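Transcriptional regulator, LacI family (Arthrobacter sp., PDB 4RKQ) probably regulates transcription in response to a sugar-like effector bound between the two lobes of its periplasmic-binding-protein-like domain. Local coordinates at residues E99-G102 with G106-N109; L20-P23 with Y29-A32; Q84-T87 with P93-V96. One frame throughout, in Å; residues are numbered along the deposited sequence.

How the contacts relate
Along the chain, contact 2 closes first, then contact 3, then contact 1, and all three reach the same sheet. Contacts 1 and 3 are neighbours, their centres about 9 Å apart: strands 94-97 and 106-110 lie side by side, and Gly-106 N comes 2.9 Å from Leu-94 O in a probable backbone hydrogen bond. Contact 2, between strand 17-22 and helix 29-43, stands further off, its centre about 16 Å from each of the other two and its nearest atoms about 7 Å from contact 3 and 8 Å from contact 1. Here a bound 1,2-ethanediol approaches the Phe-30 side chain to about 4 Å; it is probably from the crystallisation liquor, though it may mark part of a pocket.

Contact 1 of 3, residues E99-G102 with G106-N109; sequences ENPG and GSIN
Pro-101 rests its ring on Ser-107, with CB 3.5 Å from the hydroxyl OG and CG 3.7 Å from the serine CB. A small side chain suits this place, since the compact proline ring can settle directly on it. With OG anti to the backbone N (chi1 -172°), the Ser-107 hydroxyl reaches both the Pro-101 ring and a water, 2.7 Å from OG. That water also accepts the backbone N-H of Glu-99, at 3.1 Å from N, and so bridges the loop to the strand. Further out, the Glu-99 side chain sets off away from the strand, and its carboxylate is held by two backbone donors: OE2 takes the N-H of Gly-80 and OE1 that of Ala-82. The next residues are shaped by an Asx turn in which Asn-100 OD1 accepts from Gly-102 N at 3.0 Å, in the carbonyl plane. Gly-102 has a positive phi (49°), easily adopted without a side chain. Strand 106-110 runs between strands 94-97 and 273-281; Pro-101 and Ser-107 touch Val-96 of the first and Arg-273 of the second, while Ile-108 points the other way, onto Ala-252 and Leu-256 of helix 246-262.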
# COMPACT_ATOMS: atom_id res chain seq x y z
N GLU A 99 8.72 -17.36 -8.45
CA GLU A 99 8.28 -18.20 -9.56
C GLU A 99 9.43 -19.00 -10.11
O GLU A 99 10.55 -18.79 -9.73
CB GLU A 99 7.59 -17.37 -10.66
CG GLU A 99 8.47 -16.36 -11.41
CD GLU A 99 7.73 -15.76 -12.65
OE1 GLU A 99 7.92 -16.23 -13.77
OE2 GLU A 99 6.93 -14.85 -12.50
N ASN A 100 9.14 -19.94 -11.00
CA ASN A 100 10.18 -20.74 -11.64
C ASN A 100 10.93 -19.76 -12.56
O ASN A 100 10.35 -19.17 -13.44
CB ASN A 100 9.55 -21.86 -12.45
CG ASN A 100 10.59 -22.72 -13.19
OD1 ASN A 100 11.59 -22.24 -13.70
ND2 ASN A 100 10.30 -24.02 -13.27
N PRO A 101 12.23 -19.59 -12.33
CA PRO A 101 12.91 -18.49 -13.04
C PRO A 101 13.29 -18.80 -14.49
O PRO A 101 13.75 -17.90 -15.21
CB PRO A 101 14.18 -18.28 -12.20
CG PRO A 101 14.41 -19.57 -11.50
CD PRO A 101 13.07 -20.19 -11.28
N GLY A 102 13.19 -20.07 -14.90
CA GLY A 102 13.70 -20.47 -16.21
C GLY A 102 15.12 -19.95 -16.35
O GLY A 102 15.93 -20.10 -15.42
N GLY A 106 18.70 -14.03 -12.44
CA GLY A 106 18.64 -14.14 -11.01
C GLY A 106 17.27 -14.46 -10.54
O GLY A 106 16.27 -14.14 -11.21
N SER A 107 17.20 -15.06 -9.36
CA SER A 107 15.89 -15.48 -8.77
C SER A 107 15.96 -15.53 -7.28
O SER A 107 16.94 -15.95 -6.70
CB SER A 107 15.50 -16.88 -9.26
OG SER A 107 14.19 -17.26 -8.89
N ILE A 108 14.87 -15.11 -6.65
CA ILE A 108 14.67 -15.23 -5.22
C ILE A 108 13.38 -16.08 -5.04
O ILE A 108 12.34 -15.78 -5.61
CB ILE A 108 14.41 -13.85 -4.55
CG1 ILE A 108 15.47 -12.77 -4.82
CG2 ILE A 108 14.13 -14.00 -3.07
CD1 ILE A 108 16.88 -13.08 -4.41
N ASN A 109 13.50 -17.19 -4.32
CA ASN A 109 12.35 -18.09 -4.03
C ASN A 109 12.26 -18.19 -2.50
O ASN A 109 13.17 -17.77 -1.77
CB ASN A 109 12.50 -19.47 -4.67
CG ASN A 109 11.91 -19.57 -6.09
OD1 ASN A 109 11.47 -18.60 -6.68
ND2 ASN A 109 11.92 -20.76 -6.64
O HOH W 1 11.62 -16.38 -8.76

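Contact 2 of 3, residues L20-P23 with Y29-A32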
# COMPACT_ATOMS: atom_id res chain seq x y z
N LEU A 20 11.33 -1.94 -11.89
CA LEU A 20 10.66 -2.80 -10.97
C LEU A 20 9.28 -3.08 -11.53
O LEU A 20 8.48 -2.16 -11.76
CB LEU A 20 10.53 -2.04 -9.64
CG LEU A 20 10.34 -2.56 -8.25
CD1 LEU A 20 11.09 -3.85 -8.00
CD2 LEU A 20 10.83 -1.40 -7.36
N ALA A 21 8.99 -4.35 -11.76
CA ALA A 21 7.69 -4.76 -12.30
C ALA A 21 6.82 -5.41 -11.17
O ALA A 21 7.24 -6.38 -10.51
CB ALA A 21 7.89 -5.73 -13.46
N ILE A 22 5.66 -4.85 -10.90
CA ILE A 22 4.77 -5.43 -9.91
C ILE A 22 3.36 -5.60 -10.50
O ILE A 22 2.96 -4.75 -11.27
CB ILE A 22 4.70 -4.62 -8.62
CG1 ILE A 22 4.48 -3.19 -8.95
CG2 ILE A 22 6.03 -4.77 -7.84
CD1 ILE A 22 3.98 -2.39 -7.78
N PRO A 23 2.68 -6.68 -10.13
CA PRO A 23 1.39 -6.98 -10.74
C PRO A 23 0.25 -6.10 -10.28
O PRO A 23 -0.74 -6.06 -10.93
CB PRO A 23 1.11 -8.42 -10.33
CG PRO A 23 1.94 -8.66 -9.15
CD PRO A 23 3.13 -7.77 -9.26
N TYR A 29 1.35 -5.83 0.09
CA TYR A 29 2.67 -6.41 -0.06
C TYR A 29 3.47 -5.69 -1.14
O TYR A 29 4.63 -5.43 -0.96
CB TYR A 29 2.59 -7.90 -0.40
CG TYR A 29 3.96 -8.45 -0.64
CD1 TYR A 29 4.83 -8.65 0.41
CD2 TYR A 29 4.43 -8.70 -1.93
CE1 TYR A 29 6.12 -9.09 0.19
CE2 TYR A 29 5.72 -9.18 -2.16
CZ TYR A 29 6.57 -9.34 -1.09
OH TYR A 29 7.86 -9.79 -1.28
N PHE A 30 2.85 -5.39 -2.28
CA PHE A 30 3.64 -4.93 -3.42
C PHE A 30 4.19 -3.53 -3.25
O PHE A 30 5.37 -3.33 -3.54
CB PHE A 30 2.93 -5.18 -4.77
CG PHE A 30 2.83 -6.64 -5.12
CD1 PHE A 30 3.96 -7.38 -5.33
CD2 PHE A 30 1.61 -7.30 -5.10
CE1 PHE A 30 3.89 -8.72 -5.59
CE2 PHE A 30 1.52 -8.64 -5.40
CZ PHE A 30 2.67 -9.36 -5.65
N PRO A 31 3.43 -2.61 -2.71
CA PRO A 31 4.05 -1.31 -2.41
C PRO A 31 5.13 -1.39 -1.34
O PRO A 31 6.09 -0.67 -1.43
CB PRO A 31 2.90 -0.43 -1.94
CG PRO A 31 1.66 -1.19 -2.21
CD PRO A 31 1.95 -2.56 -2.64
N ALA A 32 4.98 -2.29 -0.38
CA ALA A 32 6.00 -2.46 0.66
C ALA A 32 7.29 -3.02 0.09
O ALA A 32 8.39 -2.53 0.36
CB ALA A 32 5.49 -3.35 1.76
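Phe-30 carries its ring toward Ile-22 and Pro-23 because CG lies beside its backbone N and anti to the carbonyl carbon (chi1 -69°), which swings the ring off the first turn of the helix to the end of the strand. In Ile-22 it is CG1 that takes the crowded position between N and the carbonyl carbon (chi1 48°), placing CG2 anti to the carbonyl carbon, where it meets Phe-30 CD1 obliquely at 4.2 Å. Pro-23 comes in over the ring face. Its CD sits 3.9 Å from the Phe-30 ring centroid and only 13° off the normal, a CH-pi contact, while CG presses on CZ at 3.6 Å; the two side chains cross at about a right angle. Proline suits the spot, for its ring offers C-H groups to a flat aromatic just where the strand ends. Strand 17-22, helix 29-43 and strand 47-52 make a beta-alpha-beta unit of the periplasmic-binding-protein-like fold, and this contact ties the end of its first strand to the start of its helix. The opposite face of the phenylalanine is met by Tyr-29 CD2, 3.6 Å above the ring plane and offset toward the rim. An alanine at Phe-30 is likely to leave the Pro-23 ring without its aromatic mate and open a gap between it and Tyr-29. Tyr-77 packs edge-to-face with Phe-30 and hydrogen-bonds through its hydroxyl to Tyr-29 OH. Pro-31 follows in the first turn, where a residue lacking an N-H costs the helix no backbone bond, and it packs against Pro-31 of the second subunit.

Contact 3 of 3, residues Q84-T87 with P93-V96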
# COMPACT_ATOMS: atom_id res chain seq x y z
N GLN A 84 10.55 -15.83 -20.80
CA GLN A 84 10.32 -14.97 -21.93
C GLN A 84 10.81 -13.53 -21.70
O GLN A 84 11.36 -12.91 -22.59
CB GLN A 84 8.84 -14.93 -22.29
CG GLN A 84 8.32 -16.26 -22.83
CD GLN A 84 6.82 -16.28 -23.04
OE1 GLN A 84 6.09 -16.95 -22.32
NE2 GLN A 84 6.35 -15.52 -24.02
N ALA A 85 10.60 -13.03 -20.50
CA ALA A 85 11.13 -11.70 -20.15
C ALA A 85 12.68 -11.63 -20.19
O ALA A 85 13.24 -10.64 -20.67
CB ALA A 85 10.61 -11.28 -18.79
N GLN A 86 13.38 -12.65 -19.72
CA GLN A 86 14.84 -12.61 -19.83
C GLN A 86 15.26 -12.64 -21.29
O GLN A 86 16.25 -12.02 -21.69
CB GLN A 86 15.50 -13.73 -19.04
CG GLN A 86 17.03 -13.67 -19.03
CD GLN A 86 17.55 -12.41 -18.35
OE1 GLN A 86 17.63 -12.32 -17.12
NE2 GLN A 86 17.86 -11.39 -19.16
N THR A 87 14.51 -13.36 -22.11
CA THR A 87 14.79 -13.34 -23.57
C THR A 87 14.69 -11.94 -24.17
O THR A 87 15.57 -11.51 -24.94
CB THR A 87 13.89 -14.38 -24.31
OG1 THR A 87 14.19 -15.66 -23.78
CG2 THR A 87 14.14 -14.38 -25.80
N PRO A 93 20.13 -8.06 -16.94
CA PRO A 93 19.69 -9.09 -15.99
C PRO A 93 18.27 -8.88 -15.47
O PRO A 93 17.87 -7.73 -15.17
CB PRO A 93 20.72 -9.00 -14.84
CG PRO A 93 21.45 -7.72 -15.03
CD PRO A 93 21.30 -7.29 -16.46
N LEU A 94 17.51 -9.96 -15.48
CA LEU A 94 16.26 -10.05 -14.78
C LEU A 94 16.46 -10.81 -13.47
O LEU A 94 17.02 -11.91 -13.47
CB LEU A 94 15.24 -10.77 -15.63
CG LEU A 94 13.89 -11.08 -15.01
CD1 LEU A 94 13.13 -9.79 -14.68
CD2 LEU A 94 13.10 -11.94 -15.99
N ILE A 95 15.97 -10.20 -12.38
CA ILE A 95 15.79 -10.89 -11.13
C ILE A 95 14.30 -11.03 -10.90
O ILE A 95 13.61 -10.05 -10.66
CB ILE A 95 16.42 -10.09 -9.97
CG1 ILE A 95 17.93 -9.96 -10.25
CG2 ILE A 95 16.17 -10.82 -8.65
CD1 ILE A 95 18.63 -9.06 -9.33
N VAL A 96 13.81 -12.26 -10.92
CA VAL A 96 12.41 -12.58 -10.55
C VAL A 96 12.24 -13.14 -9.17
O VAL A 96 13.12 -13.81 -8.64
CB VAL A 96 11.77 -13.59 -11.54
CG1 VAL A 96 11.60 -12.99 -12.91
CG2 VAL A 96 12.59 -14.87 -11.63
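Gln-86 and Leu-94 are joined by one hydrogen bond, in which the backbone N-H of Leu-94 reaches the amide oxygen OE1 of the glutamine at 2.9 Å. The bond is fairly straight (157° at the hydrogen), but the donor is tilted 21° from the carbonyl plane. What brings the amide there is a side chain that leaves anti to its backbone N and then bends at chi2 (63°), which brings its end nearer the strand. The same OE1 accepts from Ala-105 N, so one oxygen serves two backbone donors, and NE2 gives a hydrogen bond to Arg-92 O. With both halves of the amide engaged, its orientation is fixed, and glutamine suits the place because it joins this length with an acceptor and a donor in one flat uncharged group.

Packing makes up the other kind of interaction. Ala-85 CB touches Leu-94 CD2 at 3.8 Å, and Leu-94 CD2 also lies 3.8 Å from Gln-86 N, so the leucine branch lies against the helix backbone itself. An alanine is small enough to admit that approach. The stem of the leucine is close as well, its CB 3.2 Å from Gln-86 OE1. Leu-78 touches both Ala-85 and Leu-94, and Val-64 of helix 60-67 reaches Ala-85, while Ile-95 turns the other way, onto Leu-256 and Leu-257 of helix 246-262.

Strand 73-76, helix 82-89 and strand 94-97 form a beta-alpha-beta crossover, and here its helix lies against its second strand, with helices on both faces of a largely parallel sheet, as is typical of the periplasmic-binding-protein-like fold.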